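PDB 6UZI: dihydrolipoyl dehydrogenase from Elizabethkingia anophelis NUHP1, which probably catalyses the NAD(+)-dependent oxidation of dihydrolipoyl groups on lipoylated carrier proteins, using one bound FAD per subunit and a redox-active disulfide. Local coordinates for residues 193-198 against 215-220. Sequence-based numbering, arbitrary orientation.
With FAD (flavin-adenine dinucleotide), chain E.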
ATOM      1  N   ILE A 193       1.407  15.162  15.108  1.00 37.00           N
ATOM      2  CA  ILE A 193       2.819  14.963  15.417  1.00 37.90           C
ATOM      3  C   ILE A 193       2.980  14.272  16.767  1.00 36.99           C
ATOM      4  O   ILE A 193       3.802  13.358  16.924  1.00 37.93           O
ATOM      5  CB  ILE A 193       3.540  16.318  15.396  1.00 41.94           C
ATOM      6  CG1 ILE A 193       3.487  16.928  13.993  1.00 49.25           C
ATOM      7  CG2 ILE A 193       4.959  16.146  15.855  1.00 38.97           C
ATOM      8  CD1 ILE A 193       3.998  18.356  13.934  1.00 53.46           C
ATOM      9  N   GLY A 194       2.214  14.706  17.767  1.00 36.71           N
ATOM     10  CA  GLY A 194       2.320  14.084  19.077  1.00 34.91           C
ATOM     11  C   GLY A 194       1.985  12.605  19.050  1.00 36.11           C
ATOM     12  O   GLY A 194       2.692  11.791  19.645  1.00 36.84           O
ATOM     13  N   LEU A 195       0.913  12.233  18.341  1.00 34.73           N
ATOM     14  CA  LEU A 195       0.543  10.820  18.247  1.00 35.41           C
ATOM     15  C   LEU A 195       1.592  10.010  17.493  1.00 37.31           C
ATOM     16  O   LEU A 195       1.862   8.857  17.850  1.00 32.99           O
ATOM     17  CB  LEU A 195      -0.817  10.667  17.569  1.00 31.66           C
ATOM     18  CG  LEU A 195      -2.052  11.249  18.251  1.00 27.61           C
ATOM     19  CD1 LEU A 195      -3.281  11.048  17.382  1.00 23.42           C
ATOM     20  CD2 LEU A 195      -2.246  10.591  19.611  1.00 25.54           C
ATOM     21  N   GLU A 196       2.199  10.591  16.451  1.00 31.01           N
ATOM     22  CA  GLU A 196       3.213   9.852  15.699  1.00 26.90           C
ATOM     23  C   GLU A 196       4.464   9.628  16.541  1.00 31.50           C
ATOM     24  O   GLU A 196       4.931   8.492  16.687  1.00 31.26           O
ATOM     25  CB  GLU A 196       3.549  10.586  14.404  1.00 30.30           C
ATOM     26  CG  GLU A 196       2.536  10.401  13.289  1.00 31.31           C
ATOM     27  CD  GLU A 196       2.902  11.190  12.037  1.00 46.95           C
ATOM     28  OE1 GLU A 196       4.015  11.767  11.992  1.00 53.38           O
ATOM     29  OE2 GLU A 196       2.070  11.244  11.100  1.00 46.11           O
ATOM     30  N   LEU A 197       5.012  10.704  17.119  1.00 33.21           N
ATOM     31  CA  LEU A 197       6.215  10.574  17.940  1.00 30.63           C
ATOM     32  C   LEU A 197       5.934   9.813  19.225  1.00 35.95           C
ATOM     33  O   LEU A 197       6.827   9.143  19.757  1.00 41.24           O
ATOM     34  CB  LEU A 197       6.802  11.945  18.240  1.00 24.23           C
ATOM     35  CG  LEU A 197       7.303  12.655  16.985  1.00 30.59           C
ATOM     36  CD1 LEU A 197       7.956  13.979  17.328  1.00 27.26           C
ATOM     37  CD2 LEU A 197       8.248  11.768  16.204  1.00 35.86           C
ATOM     38  N   GLY A 198       4.717   9.919  19.754  1.00 35.32           N
ATOM     39  CA  GLY A 198       4.349   9.081  20.881  1.00 27.85           C
ATOM     40  C   GLY A 198       4.385   7.609  20.522  1.00 32.40           C
ATOM     41  O   GLY A 198       4.848   6.779  21.306  1.00 34.69           O
ATOM     42  N   ASP A 215     -11.877  16.678  22.908  1.00 39.04           N
ATOM     43  CA  ASP A 215     -12.710  15.596  23.426  1.00 35.50           C
ATOM     44  C   ASP A 215     -12.499  14.273  22.715  1.00 42.13           C
ATOM     45  O   ASP A 215     -13.054  13.260  23.152  1.00 51.96           O
ATOM     46  CB  ASP A 215     -14.188  15.971  23.331  1.00 37.93           C
ATOM     47  CG  ASP A 215     -14.515  17.234  24.092  1.00 45.19           C
ATOM     48  OD1 ASP A 215     -13.964  17.413  25.201  1.00 41.44           O
ATOM     49  OD2 ASP A 215     -15.310  18.048  23.575  1.00 47.85           O
ATOM     50  N   LYS A 216     -11.715  14.261  21.644  1.00 41.14           N
ATOM     51  CA  LYS A 216     -11.387  13.065  20.886  1.00 39.46           C
ATOM     52  C   LYS A 216     -10.105  13.373  20.129  1.00 37.89           C
ATOM     53  O   LYS A 216      -9.829  14.533  19.819  1.00 46.87           O
ATOM     54  CB  LYS A 216     -12.526  12.650  19.945  1.00 37.71           C
ATOM     55  CG  LYS A 216     -13.053  13.772  19.084  1.00 41.27           C
ATOM     56  CD  LYS A 216     -14.287  13.361  18.301  1.00 49.41           C
ATOM     57  CE  LYS A 216     -14.635  14.436  17.260  1.00 57.59           C
ATOM     58  NZ  LYS A 216     -15.741  14.067  16.312  1.00 49.14           N
ATOM     59  N   ILE A 217      -9.336  12.337  19.816  1.00 34.77           N
ATOM     60  CA  ILE A 217      -8.094  12.558  19.085  1.00 40.54           C
ATOM     61  C   ILE A 217      -8.385  12.708  17.594  1.00 41.22           C
ATOM     62  O   ILE A 217      -9.426  12.281  17.092  1.00 38.12           O
ATOM     63  CB  ILE A 217      -7.091  11.422  19.361  1.00 43.06           C
ATOM     64  CG1 ILE A 217      -7.605  10.086  18.811  1.00 42.71           C
ATOM     65  CG2 ILE A 217      -6.815  11.310  20.857  1.00 31.65           C
ATOM     66  CD1 ILE A 217      -6.604   8.959  18.911  1.00 40.41           C
ATOM     67  N   ILE A 218      -7.427  13.305  16.879  1.00 48.00           N
ATOM     68  CA  ILE A 218      -7.530  13.702  15.467  1.00 43.49           C
ATOM     69  C   ILE A 218      -8.952  14.156  15.141  1.00 45.33           C
ATOM     70  O   ILE A 218      -9.645  13.528  14.328  1.00 44.60           O
ATOM     71  CB  ILE A 218      -7.035  12.592  14.518  1.00 34.90           C
ATOM     72  CG1 ILE A 218      -7.691  11.236  14.806  1.00 44.49           C
ATOM     73  CG2 ILE A 218      -5.526  12.479  14.596  1.00 24.31           C
ATOM     74  CD1 ILE A 218      -7.570  10.238  13.686  1.00 45.05           C
ATOM     75  N   PRO A 219      -9.434  15.231  15.775  1.00 45.84           N
ATOM     76  CA  PRO A 219     -10.850  15.611  15.625  1.00 45.10           C
ATOM     77  C   PRO A 219     -11.233  16.137  14.246  1.00 41.34           C
ATOM     78  O   PRO A 219     -12.434  16.232  13.961  1.00 42.34           O
ATOM     79  CB  PRO A 219     -11.028  16.692  16.699  1.00 41.01           C
ATOM     80  CG  PRO A 219      -9.668  17.295  16.825  1.00 40.17           C
ATOM     81  CD  PRO A 219      -8.707  16.156  16.663  1.00 39.79           C
ATOM     82  N   GLY A 220     -10.273  16.483  13.389  1.00 34.38           N
ATOM     83  CA  GLY A 220     -10.626  16.973  12.075  1.00 28.10           C
ATOM     84  C   GLY A 220     -10.943  15.906  11.061  1.00 45.72           C
ATOM     85  O   GLY A 220     -11.347  16.216   9.937  1.00 48.37           O
TER
HETATM   86  PA  FAD E 501       7.824  24.684   5.087  1.00 54.40           P
HETATM   87  O1A FAD E 501       8.123  23.252   4.850  1.00 71.54           O
HETATM   88  O2A FAD E 501       7.215  24.835   6.485  1.00 51.20           O
HETATM   89  O5B FAD E 501       9.199  25.495   5.107  1.00 55.21           O
HETATM   90  C5B FAD E 501       9.235  26.760   4.425  1.00 53.36           C
HETATM   91  C4B FAD E 501      10.663  27.237   4.411  1.00 60.94           C
HETATM   92  O4B FAD E 501      10.696  28.673   4.325  1.00 65.88           O
HETATM   93  C3B FAD E 501      11.518  26.859   5.631  1.00 52.81           C
HETATM   94  O3B FAD E 501      12.575  26.010   5.206  1.00 55.55           O
HETATM   95  C2B FAD E 501      12.078  28.203   6.130  1.00 50.78           C
HETATM   96  O2B FAD E 501      13.440  28.108   6.538  1.00 48.99           O
HETATM   97  C1B FAD E 501      11.903  29.099   4.908  1.00 61.42           C
HETATM   98  N9A FAD E 501      11.768  30.518   5.197  1.00 59.14           N
HETATM   99  C8A FAD E 501      10.838  31.110   6.015  1.00 62.65           C
HETATM  100  N7A FAD E 501      10.907  32.417   6.044  1.00 67.84           N
HETATM  101  C5A FAD E 501      11.962  32.713   5.188  1.00 65.47           C
HETATM  102  C6A FAD E 501      12.541  33.926   4.781  1.00 57.58           C
HETATM  103  N6A FAD E 501      12.098  35.128   5.162  1.00 52.51           N
HETATM  104  N1A FAD E 501      13.589  33.867   3.929  1.00 52.63           N
HETATM  105  C2A FAD E 501      14.014  32.668   3.517  1.00 53.57           C
HETATM  106  N3A FAD E 501      13.542  31.457   3.826  1.00 52.92           N
HETATM  107  C4A FAD E 501      12.505  31.547   4.671  1.00 58.18           C
HETATM  108  N1  FAD E 501       2.912  16.898   6.416  1.00 80.53           N
HETATM  109  C2  FAD E 501       2.495  15.867   5.641  1.00 66.16           C
HETATM  110  O2  FAD E 501       1.882  16.062   4.593  1.00 60.92           O
HETATM  111  N3  FAD E 501       2.776  14.565   6.018  1.00 73.63           N
HETATM  112  C4  FAD E 501       3.469  14.179   7.151  1.00 81.12           C
HETATM  113  O4  FAD E 501       3.672  12.989   7.384  1.00 81.07           O
HETATM  114  C4X FAD E 501       3.911  15.278   7.965  1.00 85.24           C
HETATM  115  N5  FAD E 501       4.602  15.013   9.036  1.00 81.66           N
HETATM  116  C5X FAD E 501       5.073  16.084   9.781  1.00 83.61           C
HETATM  117  C6  FAD E 501       5.863  15.822  10.898  1.00 83.17           C
HETATM  118  C7  FAD E 501       6.418  16.857  11.643  1.00 79.32           C
HETATM  119  C7M FAD E 501       7.283  16.531  12.832  1.00 75.81           C
HETATM  120  C8  FAD E 501       6.173  18.190  11.266  1.00 81.43           C
HETATM  121  C8M FAD E 501       6.809  19.335  12.012  1.00 80.88           C
HETATM  122  C9  FAD E 501       5.365  18.456  10.166  1.00 82.78           C
HETATM  123  C9A FAD E 501       4.819  17.418   9.419  1.00 83.37           C
HETATM  124  N10 FAD E 501       4.049  17.657   8.265  1.00 76.95           N
HETATM  125  C10 FAD E 501       3.586  16.610   7.515  1.00 84.98           C
HETATM  126  C1' FAD E 501       3.762  19.028   7.827  1.00 64.81           C
HETATM  127  C2' FAD E 501       4.699  19.488   6.718  1.00 60.65           C
HETATM  128  O2' FAD E 501       6.023  19.685   7.217  1.00 65.07           O
HETATM  129  C3' FAD E 501       4.188  20.766   6.050  1.00 49.21           C
HETATM  130  O3' FAD E 501       2.792  20.656   5.809  1.00 39.65           O
HETATM  131  C4' FAD E 501       4.903  21.071   4.734  1.00 58.92           C
HETATM  132  O4' FAD E 501       6.311  21.060   4.980  1.00 62.26           O
HETATM  133  C5' FAD E 501       4.465  22.375   4.103  1.00 59.91           C
HETATM  134  O5' FAD E 501       5.684  23.072   3.788  1.00 57.27           O
HETATM  135  P   FAD E 501       5.771  24.492   2.996  1.00 52.58           P
HETATM  136  O1P FAD E 501       6.403  24.433   1.654  1.00 55.99           O
HETATM  137  O2P FAD E 501       4.466  25.261   2.969  1.00 26.83           O
HETATM  138  O3P FAD E 501       6.737  25.219   4.044  1.00 61.30           O
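Leu195 reaches from its helix toward the loop 215-220 with a single methyl, CD1, and that atom makes both contacts with the loop. Ile218 CG2 lies 3.9 Å from Leu195 CD1, and Ile217 CD1 is 4.2 Å from the same methyl, so the loop offers a branch methyl from Ile218 and the chain end of the preceding Ile217. The Leu195 and Ile218 side chains run at about a right angle to each other, and they meet through one methyl from each. In Leu195, CG is anti to the carbonyl carbon (chi1 -64°) and the rest of the chain is extended, carrying CD1 outward from the helix. In Ile218 a chi1 of 52° leaves CG2 beside the backbone N, where it can face the leucine. No hydrogen bond crosses the contact; with the nearest CA atoms, those of Leu195 and Ile217, 8.8 Å apart, it is a small, buried, purely apolar junction.

The same helix also meets the flavin: Ile193 CD1 comes within 3.4 Å of C8 of FAD, at the dimethylbenzene end of the isoalloxazine. Gly194 is probably the last glycine of a Rossmann-type GxGxxG turn, consistent with the predicted NAD(+) site, which takes in residues 193-196 and Glu212, the latter touched by Ile217. Leu229 on helix 223-236 packs against Leu195, Ile217 and Ile218 alike, while Phe240 of strand 239-241 touches Leu195 and Ile217. The contact thus joins helix 192-203 to the loop linking strand 207-211 with helix 223-236, beside strand 239-241, at one edge of the parallel sheet that also holds strands 184-188 and 207-211.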